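Local coordinates for OmpA family protein (Klebsiella pneumoniae subsp. pneumoniae, PDB 7RJJ) that probably binds peptidoglycan through the OmpA-like domain described here, which holds D-alanine in its pocket, at residues Pro4-Arg8 / Val117-Asp121; Ser11-Phe15 / Ser26-Leu30; Leu14-Trp20 / Lys66-Val71; Leu44-His50 / Cys85-Tyr91. One frame throughout, in Å; residues are numbered along the deposited sequence.

Contacts 1 and 4 belong to the same four-stranded mixed sheet, and their centres are 13 Å apart; Val-117 N of contact 1 comes within 2.8 Å of Leu-44 O of contact 4. Contact 3 brings the loop 14-20 onto helix 57-77 and binds D-alanine. Contact 2 starts from the same loop, shares Leu-14 and Phe-15 with contact 3, and has its centre 10 Å from it. Contact 4 flanks the ligand site: Arg-67 NH1 lies 3.1 Å from His-50 O, and the His-50 side chain is about 8 Å from D-alanine. Contact 1 is remote, its centre 25 Å from that of contact 3, on the opposite side of the chain's centre.

Contact 1. Residues Pro4-Arg8 / Val117-Asp121; sequences PDVIR and VPQVD
Pro-4 O faces the amide of Gln-119, and the shortest sound polar bond here is made to that carbonyl by a bridging water: water 1 O donates to Pro-4 O over 2.7 Å. The same water accepts a second, weak bond from Gln-119 NE2 at 3.3 Å. Pro-4 O and Gln-119 NE2 approach each other directly to 3.4 Å, but the angle is too poor for a hydrogen bond, which leaves the water as the polar link between the segments. Gln-119 sends its amide there by a bend in the chain: CG stands beside the backbone N, and chi2 of 80° folds the end back toward Pro-4.

Residues 7-8 form an outer strand of the mixed sheet, running antiparallel to strand 112-117, with Ile-7 paired by backbone hydrogen bonding to Leu-116. Val-117 ends that neighbouring strand and bonds through its backbone to Leu-44 on strand 43-49. From 118 to 120 the chain turns a corner and leaves the sheet, and beyond Val-117 the side chains of Pro-118 and Gln-119 meet backbone oxygens of 4-5, directly or through water.

The ring of Pro-118 sits against the carbonyl of Asp-5, with Pro-118 CD 4.0 Å from Asp-5 O. Next to it the two valines lie side by side and point the same way, Val-6 CG2 touching Val-117 CG2 at 4.1 Å. In both, CG2 is the branch anti to the carbonyl carbon, and Val-6 CG2 also looks toward Gln-119 OE1, 4.4 Å away.

Contact 2. Residues Ser11-Phe15 / Ser26-Leu30; sequences SMSLF and STKRL
Arg-29 slides past Leu-14 in the opposite direction, and its atoms trace the contact in order. At the root, Arg-29 CB touches two side chains, 4.1 Å from Leu-14 CD2 and 4.2 Å from CG of Met-12, here a selenomethionine. Arg-29 CD stays by the same methyl, 4.0 Å from Leu-14 CD2. Further out the chain bends at chi3 (-70°), which lays the guanidinium over the leucine: Leu-14 CD2 stands 3.6 Å from Arg-29 NE, over one face of the group and offset toward its rim. At the tip, Arg-29 NH1 comes within 3.2 Å of Ser-13 O. Water 2, in the guanidinium plane at its edge, accepts from both Arg-29 NH1 and Ser-13 N, each over 3.0 Å. Arg-29 NH2 turns instead to Gly-25 O.

Beneath the arginine the packing is largely apolar. Leu-14 CD1 meets Leu-30 CD2 at 3.6 Å, while the selenium of Met-12 rests 3.4 Å from Arg-29 O and also touches Leu-30 CD2. Ser-26 OG is in van der Waals contact with Leu-14 CB and CD2, its own hydrogen bond going to Lys-23 O. The loop 11-15, with an inverse gamma turn centred on Ser-13, is thus laid against the first turn of helix 27-38, where Leu-30 N bonds to Ser-26 O.

Arg-29 consequently works in two ways: its flat face and aliphatic stem cover leucine, whereas its nitrogens bond to water and to Gly-25 O. The charge therefore probably stays solvated at the margin of a largely apolar interface.

Contact 3. Residues Leu14-Trp20 / Lys66-Val71; sequences LFDTGKW and KRAESV. With DAL (D-alanine), chain C.
Arg-67 leaves its helix with CG beside the backbone N and then runs extended from CG to NE (chi2 172°), a course that carries it across the Phe-15 ring to the loop beyond. Trp-20 has CG between backbone N and carbonyl carbon (chi1 58°), and its indole comes to lie alongside Lys-66.

Arg-67 CG sits over the centre of the Phe-15 ring, 3.7 Å from the centroid, a CH-pi contact; Leu-14 CB lies toward the rim of the opposite face. Beyond the ring the guanidinium grips Lys-19 O side-on, NE at 3.0 Å and NH2 at 2.9 Å from that one oxygen, both in the carbonyl plane. Lys-66 CD lies over the six-membered ring of Trp-20, and NZ adds a cation-pi contact 4.3 Å from its centroid. Ser-70 OG donates to Trp-20 O at 2.6 Å, from above the carbonyl plane.

Held by Lys-19 O, and through NH1 by His-50 O as well, Arg-67 presents NH1 to D-alanine OXT (3.0 Å) and NH2 to D-alanine O (2.8 Å). Gly-18 N, in the type II turn 16-19, donates to the same D-alanine O, 2.8 Å away. Asp-52, Val-54 and Asn-60 also bond the ligand. This pairing of arginine and aspartate in one pocket is characteristic of OmpA-like peptidoglycan-binding domains, whose relatives hold cell-wall diaminopimelate with an equivalent pair; D-alanine probably occupies that site comparably.

Contact 4. Residues Leu44-His50 / Cys85-Tyr91; sequences LIVVAGH and CFAVQGY
The rings of His-50 and Tyr-91 lie almost parallel, planes 2° apart, yet slid so far that they barely overlap, the centroids being 5.0 Å from each other. At the edge of the Tyr-91 ring, in its plane, sits Ala-48 CB. Phe-86, at the other end, has Cys-85 CB over one face and Val-47 CG2 at its edge, the latter 4.0 Å from Phe-86 CD1; Ile-45 CD1 approaches off-centre, 3.7 Å from Phe-86 CE1.

The segments carry the two parallel strands of a beta-alpha-beta crossover, 43-49 and 86-90, joined through helix 57-77, with His-50, Cys-85 and Tyr-91 at or just beyond their ends. The parallel pairing shows in an unbroken register from Ile-45 with Phe-86 to Gly-49 with Gly-90, and in six backbone bonds in which Ile-45, Val-47 and Gly-49 each use both N and O. The ladder opens with Ile-45 N to Cys-85 O at 2.8 Å and closes with Tyr-91 N to Gly-49 O at 3.0 Å. The N-to-C directions of the two short strands differ by 22°.

Ile-45, Val-47, Phe-86 and Val-88 share the face on which the crossover helix packs: Ala-68 touches Val-47, and Arg-72 touches both Phe-86 and Val-88. Ile-45 CD1 also reaches Cys-85 CB, whose sulfur is tied by a disulfide to Cys-123 near the C-terminus. Strand 112-117 borders 43-49 along its other edge.

On the face of Val-46 and Ala-48, Gln-89 extends with CG anti to the backbone N, setting Gln-89 OE1 3.6 Å from both Val-46 CG1 and Ala-48 CB.

Contact 1. Residues Pro4-Arg8 / Val117-Asp121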
loop_
_atom_site.group_PDB
_atom_site.type_symbol
_atom_site.label_atom_id
_atom_site.label_comp_id
_atom_site.label_asym_id
_atom_site.label_seq_id
_atom_site.Cartn_x
_atom_site.Cartn_y
_atom_site.Cartn_z
ATOM N N PRO A 4 -8.530 12.759 17.629
ATOM C CA PRO A 4 -8.859 11.668 16.706
ATOM C C PRO A 4 -8.281 11.945 15.312
ATOM O O PRO A 4 -9.033 12.296 14.418
ATOM C CB PRO A 4 -10.390 11.688 16.700
ATOM C CG PRO A 4 -10.726 13.168 16.788
ATOM C CD PRO A 4 -9.509 13.833 17.407
ATOM N N ASP A 5 -6.964 11.788 15.165
ATOM C CA ASP A 5 -6.297 12.071 13.871
ATOM C C ASP A 5 -6.119 10.783 13.060
ATOM O O ASP A 5 -6.020 9.694 13.664
ATOM C CB ASP A 5 -4.928 12.733 14.073
ATOM C CG ASP A 5 -4.980 14.147 14.627
ATOM O OD1 ASP A 5 -6.086 14.608 14.989
ATOM O OD2 ASP A 5 -3.909 14.782 14.690
ATOM N N VAL A 6 -6.146 10.918 11.734
ATOM C CA VAL A 6 -5.815 9.783 10.824
ATOM C C VAL A 6 -4.354 9.427 11.104
ATOM O O VAL A 6 -3.574 10.347 11.394
ATOM C CB VAL A 6 -6.044 10.163 9.350
ATOM C CG1 VAL A 6 -5.405 9.181 8.377
ATOM C CG2 VAL A 6 -7.525 10.334 9.056
ATOM N N ILE A 7 -4.022 8.141 11.110
ATOM C CA ILE A 7 -2.618 7.706 11.368
ATOM C C ILE A 7 -2.032 7.251 10.033
ATOM O O ILE A 7 -2.614 6.367 9.418
ATOM C CB ILE A 7 -2.566 6.588 12.431
ATOM C CG1 ILE A 7 -3.235 7.009 13.741
ATOM C CG2 ILE A 7 -1.137 6.103 12.653
ATOM C CD1 ILE A 7 -2.661 8.261 14.362
ATOM N N ARG A 8 -0.928 7.854 9.601
ATOM C CA ARG A 8 -0.301 7.434 8.319
ATOM C C ARG A 8 0.869 6.511 8.646
ATOM O O ARG A 8 1.720 6.911 9.458
ATOM C CB ARG A 8 0.097 8.664 7.499
ATOM C CG ARG A 8 -1.121 9.431 7.015
ATOM C CD ARG A 8 -0.871 10.776 6.377
ATOM N NE ARG A 8 -2.168 11.309 5.968
ATOM C CZ ARG A 8 -3.047 11.900 6.776
ATOM N NH1 ARG A 8 -4.197 12.334 6.283
ATOM N NH2 ARG A 8 -2.786 12.047 8.065
ATOM N N VAL A 117 -8.068 5.231 9.646
ATOM C CA VAL A 117 -9.115 6.279 9.784
ATOM C C VAL A 117 -10.088 5.859 10.880
ATOM O O VAL A 117 -10.766 4.847 10.764
ATOM C CB VAL A 117 -9.819 6.505 8.434
ATOM C CG1 VAL A 117 -10.857 7.599 8.524
ATOM C CG2 VAL A 117 -8.811 6.793 7.326
ATOM N N PRO A 118 -10.142 6.595 12.004
ATOM C CA PRO A 118 -11.034 6.228 13.104
ATOM C C PRO A 118 -12.519 6.588 12.920
ATOM O O PRO A 118 -13.346 5.895 13.508
ATOM C CB PRO A 118 -10.446 7.020 14.284
ATOM C CG PRO A 118 -9.826 8.244 13.642
ATOM C CD PRO A 118 -9.307 7.766 12.304
ATOM N N GLN A 119 -12.834 7.597 12.094
ATOM C CA GLN A 119 -14.247 8.067 11.957
ATOM C C GLN A 119 -15.126 7.049 11.219
ATOM O O GLN A 119 -16.359 7.171 11.325
ATOM C CB GLN A 119 -14.337 9.404 11.212
ATOM C CG GLN A 119 -13.509 10.530 11.818
ATOM C CD GLN A 119 -12.042 10.469 11.469
ATOM O OE1 GLN A 119 -11.591 9.652 10.666
ATOM N NE2 GLN A 119 -11.280 11.378 12.049
ATOM N N VAL A 120 -14.532 6.092 10.507
ATOM C CA VAL A 120 -15.324 5.092 9.729
ATOM C C VAL A 120 -15.281 3.745 10.463
ATOM O O VAL A 120 -14.175 3.289 10.803
ATOM C CB VAL A 120 -14.790 4.982 8.287
ATOM C CG1 VAL A 120 -15.479 3.879 7.497
ATOM C CG2 VAL A 120 -14.888 6.310 7.546
ATOM N N ASP A 121 -16.449 3.166 10.773
ATOM C CA ASP A 121 -16.455 1.839 11.454
ATOM C C ASP A 121 -16.066 0.832 10.366
ATOM O O ASP A 121 -16.408 1.072 9.181
ATOM C CB ASP A 121 -17.769 1.591 12.204
ATOM C CG ASP A 121 -17.736 0.417 13.178
ATOM O OD1 ASP A 121 -17.070 -0.587 12.875
ATOM O OD2 ASP A 121 -18.339 0.537 14.266
HETATM O O HOH W 1 -8.742 13.562 12.018
#

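Contact 2. Residues Ser11-Phe15 / Ser26-Leu30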
loop_
_atom_site.group_PDB
_atom_site.type_symbol
_atom_site.label_atom_id
_atom_site.label_comp_id
_atom_site.label_asym_id
_atom_site.label_seq_id
_atom_site.Cartn_x
_atom_site.Cartn_y
_atom_site.Cartn_z
ATOM N N SER A 11 5.583 4.527 4.253
ATOM C CA SER A 11 5.447 3.991 2.873
ATOM C C SER A 11 6.191 2.665 2.766
ATOM O O SER A 11 7.192 2.473 3.451
ATOM C CB SER A 11 6.001 4.974 1.872
ATOM O OG SER A 11 5.734 4.536 0.549
HETATM N N MSE A 12 5.732 1.785 1.869
HETATM C CA MSE A 12 6.343 0.479 1.665
HETATM C C MSE A 12 6.589 0.252 0.173
HETATM O O MSE A 12 5.659 -0.048 -0.573
HETATM C CB MSE A 12 5.439 -0.631 2.225
HETATM C CG MSE A 12 5.395 -0.709 3.748
HETATM SE SE MSE A 12 4.248 -2.196 4.358
HETATM C CE MSE A 12 2.567 -1.733 3.479
ATOM N N SER A 13 7.846 0.435 -0.257
ATOM C CA SER A 13 8.257 0.227 -1.638
ATOM C C SER A 13 8.600 -1.258 -1.821
ATOM O O SER A 13 9.811 -1.609 -1.753
ATOM C CB SER A 13 9.420 1.133 -1.968
ATOM O OG SER A 13 9.063 2.496 -1.741
ATOM N N LEU A 14 7.588 -2.076 -2.113
ATOM C CA LEU A 14 7.709 -3.562 -2.152
ATOM C C LEU A 14 7.514 -4.123 -3.561
ATOM O O LEU A 14 7.179 -5.331 -3.641
ATOM C CB LEU A 14 6.600 -4.163 -1.269
ATOM C CG LEU A 14 6.412 -3.572 0.124
ATOM C CD1 LEU A 14 5.204 -4.208 0.812
ATOM C CD2 LEU A 14 7.656 -3.735 0.968
ATOM N N PHE A 15 7.751 -3.348 -4.623
ATOM C CA PHE A 15 7.382 -3.890 -5.959
ATOM C C PHE A 15 8.391 -3.584 -7.066
ATOM O O PHE A 15 8.917 -2.447 -7.139
ATOM C CB PHE A 15 6.049 -3.282 -6.407
ATOM C CG PHE A 15 4.954 -3.423 -5.389
ATOM C CD1 PHE A 15 4.250 -4.613 -5.274
ATOM C CD2 PHE A 15 4.667 -2.391 -4.511
ATOM C CE1 PHE A 15 3.269 -4.760 -4.310
ATOM C CE2 PHE A 15 3.692 -2.542 -3.545
ATOM C CZ PHE A 15 2.987 -3.723 -3.453
ATOM N N SER A 26 10.215 -8.420 1.591
ATOM C CA SER A 26 9.157 -7.448 1.976
ATOM C C SER A 26 8.609 -7.749 3.377
ATOM O O SER A 26 7.931 -6.862 3.937
ATOM C CB SER A 26 8.025 -7.461 0.972
ATOM O OG SER A 26 8.427 -6.926 -0.286
ATOM N N THR A 27 8.965 -8.900 3.959
ATOM C CA THR A 27 8.309 -9.353 5.220
ATOM C C THR A 27 8.513 -8.398 6.405
ATOM O O THR A 27 7.560 -8.205 7.157
ATOM C CB THR A 27 8.763 -10.764 5.593
ATOM O OG1 THR A 27 8.593 -11.573 4.429
ATOM C CG2 THR A 27 7.992 -11.328 6.767
ATOM N N LYS A 28 9.718 -7.860 6.602
ATOM C CA LYS A 28 9.943 -6.991 7.789
ATOM C C LYS A 28 9.087 -5.723 7.708
ATOM O O LYS A 28 8.522 -5.344 8.770
ATOM C CB LYS A 28 11.430 -6.660 7.936
ATOM C CG LYS A 28 11.763 -5.779 9.130
ATOM C CD LYS A 28 13.246 -5.551 9.300
ATOM C CE LYS A 28 13.571 -4.466 10.306
ATOM N NZ LYS A 28 12.993 -4.753 11.641
ATOM N N ARG A 29 8.985 -5.108 6.517
ATOM C CA ARG A 29 8.175 -3.864 6.340
ATOM C C ARG A 29 6.681 -4.181 6.477
ATOM O O ARG A 29 5.925 -3.328 7.035
ATOM C CB ARG A 29 8.479 -3.210 4.989
ATOM C CG ARG A 29 9.766 -2.398 4.977
ATOM C CD ARG A 29 10.213 -2.008 3.583
ATOM N NE ARG A 29 10.682 -3.164 2.826
ATOM C CZ ARG A 29 11.242 -3.112 1.618
ATOM N NH1 ARG A 29 11.406 -1.949 1.005
ATOM N NH2 ARG A 29 11.646 -4.227 1.031
ATOM N N LEU A 30 6.266 -5.359 6.008
ATOM C CA LEU A 30 4.840 -5.761 6.136
ATOM C C LEU A 30 4.497 -5.987 7.606
ATOM O O LEU A 30 3.437 -5.476 8.068
ATOM C CB LEU A 30 4.605 -7.034 5.322
ATOM C CG LEU A 30 4.636 -6.853 3.809
ATOM C CD1 LEU A 30 4.712 -8.207 3.111
ATOM C CD2 LEU A 30 3.430 -6.055 3.337
HETATM O O HOH W 2 10.046 0.562 1.773
#

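Contact 3. Residues Leu14-Trp20 / Lys66-Val71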
loop_
_atom_site.group_PDB
_atom_site.type_symbol
_atom_site.label_atom_id
_atom_site.label_comp_id
_atom_site.label_asym_id
_atom_site.label_seq_id
_atom_site.Cartn_x
_atom_site.Cartn_y
_atom_site.Cartn_z
ATOM N N LEU A 14 7.588 -2.076 -2.113
ATOM C CA LEU A 14 7.709 -3.562 -2.152
ATOM C C LEU A 14 7.514 -4.123 -3.561
ATOM O O LEU A 14 7.179 -5.331 -3.641
ATOM C CB LEU A 14 6.600 -4.163 -1.269
ATOM C CG LEU A 14 6.412 -3.572 0.124
ATOM C CD1 LEU A 14 5.204 -4.208 0.812
ATOM C CD2 LEU A 14 7.656 -3.735 0.968
ATOM N N PHE A 15 7.751 -3.348 -4.623
ATOM C CA PHE A 15 7.382 -3.890 -5.959
ATOM C C PHE A 15 8.391 -3.584 -7.066
ATOM O O PHE A 15 8.917 -2.447 -7.139
ATOM C CB PHE A 15 6.049 -3.282 -6.407
ATOM C CG PHE A 15 4.954 -3.423 -5.389
ATOM C CD1 PHE A 15 4.250 -4.613 -5.274
ATOM C CD2 PHE A 15 4.667 -2.391 -4.511
ATOM C CE1 PHE A 15 3.269 -4.760 -4.310
ATOM C CE2 PHE A 15 3.692 -2.542 -3.545
ATOM C CZ PHE A 15 2.987 -3.723 -3.453
ATOM N N ASP A 16 8.615 -4.608 -7.909
ATOM C CA ASP A 16 9.449 -4.497 -9.130
ATOM C C ASP A 16 8.542 -3.981 -10.250
ATOM O O ASP A 16 7.283 -4.053 -10.086
ATOM C CB ASP A 16 10.090 -5.832 -9.524
ATOM C CG ASP A 16 11.197 -6.325 -8.568
ATOM O OD1 ASP A 16 11.943 -5.515 -7.992
ATOM O OD2 ASP A 16 11.227 -7.558 -8.351
ATOM N N THR A 17 9.160 -3.474 -11.319
ATOM C CA THR A 17 8.461 -2.904 -12.499
ATOM C C THR A 17 7.336 -3.832 -12.972
ATOM O O THR A 17 7.576 -5.046 -13.054
ATOM C CB THR A 17 9.460 -2.642 -13.633
ATOM O OG1 THR A 17 10.444 -1.744 -13.118
ATOM C CG2 THR A 17 8.815 -2.071 -14.878
ATOM N N GLY A 18 6.143 -3.263 -13.190
ATOM C CA GLY A 18 4.956 -3.949 -13.744
ATOM C C GLY A 18 4.458 -5.114 -12.907
ATOM O O GLY A 18 3.536 -5.810 -13.385
ATOM N N LYS A 19 5.021 -5.316 -11.715
ATOM C CA LYS A 19 4.608 -6.434 -10.822
ATOM C C LYS A 19 3.757 -5.896 -9.671
ATOM O O LYS A 19 3.965 -4.745 -9.273
ATOM C CB LYS A 19 5.825 -7.144 -10.217
ATOM C CG LYS A 19 6.747 -7.852 -11.201
ATOM C CD LYS A 19 6.125 -9.060 -11.855
ATOM C CE LYS A 19 7.076 -9.778 -12.791
ATOM N NZ LYS A 19 8.278 -10.275 -12.077
ATOM N N TRP A 20 2.850 -6.731 -9.162
ATOM C CA TRP A 20 1.978 -6.373 -8.016
ATOM C C TRP A 20 2.202 -7.396 -6.902
ATOM O O TRP A 20 1.646 -7.202 -5.816
ATOM C CB TRP A 20 0.505 -6.264 -8.439
ATOM C CG TRP A 20 -0.074 -7.506 -9.045
ATOM C CD1 TRP A 20 -0.687 -8.542 -8.396
ATOM C CD2 TRP A 20 -0.115 -7.833 -10.444
ATOM N NE1 TRP A 20 -1.080 -9.502 -9.292
ATOM C CE2 TRP A 20 -0.757 -9.088 -10.557
ATOM C CE3 TRP A 20 0.337 -7.197 -11.606
ATOM C CZ2 TRP A 20 -0.960 -9.709 -11.789
ATOM C CZ3 TRP A 20 0.139 -7.813 -12.822
ATOM C CH2 TRP A 20 -0.502 -9.053 -12.910
ATOM N N LYS A 66 -3.897 -3.083 -7.971
ATOM C CA LYS A 66 -3.512 -4.498 -7.704
ATOM C C LYS A 66 -2.472 -4.541 -6.577
ATOM O O LYS A 66 -2.477 -5.508 -5.795
ATOM C CB LYS A 66 -3.000 -5.204 -8.965
ATOM C CG LYS A 66 -4.058 -5.467 -10.031
ATOM C CD LYS A 66 -3.613 -6.430 -11.112
ATOM C CE LYS A 66 -4.726 -6.794 -12.067
ATOM N NZ LYS A 66 -4.277 -7.755 -13.105
ATOM N N ARG A 67 -1.643 -3.504 -6.463
ATOM C CA ARG A 67 -0.600 -3.472 -5.408
ATOM C C ARG A 67 -1.278 -3.302 -4.051
ATOM O O ARG A 67 -0.838 -3.947 -3.093
ATOM C CB ARG A 67 0.402 -2.351 -5.682
ATOM C CG ARG A 67 1.347 -2.686 -6.830
ATOM C CD ARG A 67 2.226 -1.539 -7.279
ATOM N NE ARG A 67 3.225 -2.099 -8.186
ATOM C CZ ARG A 67 4.043 -1.411 -8.977
ATOM N NH1 ARG A 67 4.001 -0.084 -9.017
ATOM N NH2 ARG A 67 4.906 -2.076 -9.727
ATOM N N ALA A 68 -2.281 -2.429 -3.993
ATOM C CA ALA A 68 -3.025 -2.222 -2.732
ATOM C C ALA A 68 -3.726 -3.538 -2.379
ATOM O O ALA A 68 -3.668 -3.933 -1.223
ATOM C CB ALA A 68 -4.004 -1.087 -2.890
ATOM N N GLU A 69 -4.239 -4.250 -3.380
ATOM C CA GLU A 69 -4.927 -5.545 -3.110
ATOM C C GLU A 69 -3.925 -6.598 -2.603
ATOM O O GLU A 69 -4.327 -7.395 -1.744
ATOM C CB GLU A 69 -5.671 -6.026 -4.350
ATOM C CG GLU A 69 -6.858 -5.147 -4.695
ATOM C CD GLU A 69 -7.511 -5.471 -6.026
ATOM O OE1 GLU A 69 -6.929 -6.259 -6.797
ATOM O OE2 GLU A 69 -8.589 -4.917 -6.300
ATOM N N SER A 70 -2.695 -6.623 -3.130
ATOM C CA SER A 70 -1.673 -7.608 -2.662
ATOM C C SER A 70 -1.381 -7.384 -1.170
ATOM O O SER A 70 -1.276 -8.378 -0.432
ATOM C CB SER A 70 -0.400 -7.546 -3.470
ATOM O OG SER A 70 -0.605 -7.997 -4.802
ATOM N N VAL A 71 -1.210 -6.123 -0.762
ATOM C CA VAL A 71 -0.942 -5.765 0.663
ATOM C C VAL A 71 -2.189 -6.082 1.493
ATOM O O VAL A 71 -2.032 -6.719 2.544
ATOM C CB VAL A 71 -0.480 -4.302 0.790
ATOM C CG1 VAL A 71 -0.410 -3.836 2.230
ATOM C CG2 VAL A 71 0.861 -4.091 0.110
HETATM N N DAL C . 4.998 2.168 -13.985
HETATM C CA DAL C . 5.718 0.874 -13.783
HETATM C CB DAL C . 5.212 -0.153 -14.764
HETATM C C DAL C . 5.553 0.405 -12.332
HETATM O O DAL C . 5.800 -0.757 -12.014
HETATM O OXT DAL C . 5.193 1.173 -11.435
#

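Contact 4. Residues Leu44-His50 / Cys85-Tyr91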
loop_
_atom_site.group_PDB
_atom_site.type_symbol
_atom_site.label_atom_id
_atom_site.label_comp_id
_atom_site.label_asym_id
_atom_site.label_seq_id
_atom_site.Cartn_x
_atom_site.Cartn_y
_atom_site.Cartn_z
ATOM N N LEU A 44 -10.654 2.012 10.105
ATOM C CA LEU A 44 -10.621 1.705 8.653
ATOM C C LEU A 44 -9.159 1.746 8.186
ATOM O O LEU A 44 -8.468 2.758 8.478
ATOM C CB LEU A 44 -11.450 2.722 7.867
ATOM C CG LEU A 44 -11.463 2.520 6.353
ATOM C CD1 LEU A 44 -12.205 1.243 5.979
ATOM C CD2 LEU A 44 -12.083 3.720 5.645
ATOM N N ILE A 45 -8.733 0.713 7.464
ATOM C CA ILE A 45 -7.345 0.590 6.932
ATOM C C ILE A 45 -7.423 0.997 5.467
ATOM O O ILE A 45 -7.905 0.183 4.648
ATOM C CB ILE A 45 -6.781 -0.836 7.115
ATOM C CG1 ILE A 45 -6.942 -1.342 8.551
ATOM C CG2 ILE A 45 -5.329 -0.918 6.656
ATOM C CD1 ILE A 45 -6.675 -2.812 8.701
ATOM N N VAL A 46 -7.043 2.234 5.166
ATOM C CA VAL A 46 -7.090 2.676 3.751
ATOM C C VAL A 46 -5.750 2.282 3.133
ATOM O O VAL A 46 -4.712 2.790 3.587
ATOM C CB VAL A 46 -7.401 4.177 3.612
ATOM C CG1 VAL A 46 -7.258 4.653 2.167
ATOM C CG2 VAL A 46 -8.771 4.519 4.170
ATOM N N VAL A 47 -5.786 1.393 2.151
ATOM C CA VAL A 47 -4.552 0.867 1.505
ATOM C C VAL A 47 -4.464 1.484 0.104
ATOM O O VAL A 47 -5.325 1.170 -0.730
ATOM C CB VAL A 47 -4.564 -0.673 1.458
ATOM C CG1 VAL A 47 -3.219 -1.208 0.988
ATOM C CG2 VAL A 47 -4.922 -1.279 2.802
ATOM N N ALA A 48 -3.486 2.363 -0.110
ATOM C CA ALA A 48 -3.351 3.104 -1.385
ATOM C C ALA A 48 -2.110 2.644 -2.146
ATOM O O ALA A 48 -0.989 2.671 -1.562
ATOM C CB ALA A 48 -3.305 4.585 -1.112
ATOM N N GLY A 49 -2.321 2.202 -3.386
ATOM C CA GLY A 49 -1.207 1.768 -4.249
ATOM C C GLY A 49 -0.721 2.895 -5.139
ATOM O O GLY A 49 -1.519 3.814 -5.486
ATOM N N HIS A 50 0.547 2.805 -5.548
ATOM C CA HIS A 50 1.187 3.834 -6.393
ATOM C C HIS A 50 2.092 3.151 -7.418
ATOM O O HIS A 50 2.430 1.956 -7.234
ATOM C CB HIS A 50 2.014 4.785 -5.531
ATOM C CG HIS A 50 1.235 5.527 -4.498
ATOM N ND1 HIS A 50 0.799 6.815 -4.706
ATOM C CD2 HIS A 50 0.867 5.193 -3.244
ATOM C CE1 HIS A 50 0.162 7.245 -3.636
ATOM N NE2 HIS A 50 0.178 6.263 -2.715
ATOM N N CYS A 85 -12.082 -4.662 7.363
ATOM C CA CYS A 85 -11.289 -3.504 7.873
ATOM C C CYS A 85 -10.703 -2.661 6.737
ATOM O O CYS A 85 -10.380 -1.480 6.985
ATOM C CB CYS A 85 -10.096 -3.972 8.699
ATOM S SG CYS A 85 -10.550 -4.927 10.164
ATOM N N PHE A 86 -10.576 -3.244 5.544
ATOM C CA PHE A 86 -9.825 -2.585 4.447
ATOM C C PHE A 86 -10.686 -1.846 3.417
ATOM O O PHE A 86 -11.848 -2.216 3.146
ATOM C CB PHE A 86 -9.027 -3.641 3.686
ATOM C CG PHE A 86 -8.128 -4.475 4.561
ATOM C CD1 PHE A 86 -6.850 -4.051 4.859
ATOM C CD2 PHE A 86 -8.572 -5.674 5.105
ATOM C CE1 PHE A 86 -6.022 -4.808 5.675
ATOM C CE2 PHE A 86 -7.743 -6.429 5.920
ATOM C CZ PHE A 86 -6.468 -5.994 6.197
ATOM N N ALA A 87 -10.077 -0.785 2.875
ATOM C CA ALA A 87 -10.608 -0.013 1.732
ATOM C C ALA A 87 -9.414 0.200 0.803
ATOM O O ALA A 87 -8.379 0.736 1.295
ATOM C CB ALA A 87 -11.258 1.271 2.173
ATOM N N VAL A 88 -9.485 -0.306 -0.435
ATOM C CA VAL A 88 -8.289 -0.186 -1.321
ATOM C C VAL A 88 -8.495 0.938 -2.329
ATOM O O VAL A 88 -9.592 1.087 -2.880
ATOM C CB VAL A 88 -7.859 -1.517 -1.977
ATOM C CG1 VAL A 88 -7.492 -2.564 -0.925
ATOM C CG2 VAL A 88 -8.855 -2.067 -2.949
ATOM N N GLN A 89 -7.403 1.660 -2.577
ATOM C CA GLN A 89 -7.361 2.885 -3.404
ATOM C C GLN A 89 -6.163 2.820 -4.344
ATOM O O GLN A 89 -5.179 2.171 -3.980
ATOM C CB GLN A 89 -7.191 4.071 -2.453
ATOM C CG GLN A 89 -7.111 5.431 -3.119
ATOM C CD GLN A 89 -6.907 6.528 -2.099
ATOM O OE1 GLN A 89 -6.498 6.289 -0.967
ATOM N NE2 GLN A 89 -7.150 7.759 -2.508
ATOM N N GLY A 90 -6.285 3.417 -5.524
ATOM C CA GLY A 90 -5.141 3.477 -6.448
ATOM C C GLY A 90 -4.906 4.909 -6.873
ATOM O O GLY A 90 -5.885 5.584 -7.174
ATOM N N TYR A 91 -3.664 5.370 -6.792
ATOM C CA TYR A 91 -3.285 6.725 -7.263
ATOM C C TYR A 91 -2.539 6.640 -8.593
ATOM O O TYR A 91 -2.171 7.696 -9.140
ATOM C CB TYR A 91 -2.377 7.432 -6.261
ATOM C CG TYR A 91 -3.096 8.040 -5.092
ATOM C CD1 TYR A 91 -3.619 9.318 -5.172
ATOM C CD2 TYR A 91 -3.255 7.344 -3.911
ATOM C CE1 TYR A 91 -4.281 9.889 -4.098
ATOM C CE2 TYR A 91 -3.914 7.903 -2.832
ATOM C CZ TYR A 91 -4.411 9.186 -2.920
ATOM O OH TYR A 91 -5.059 9.740 -1.852
#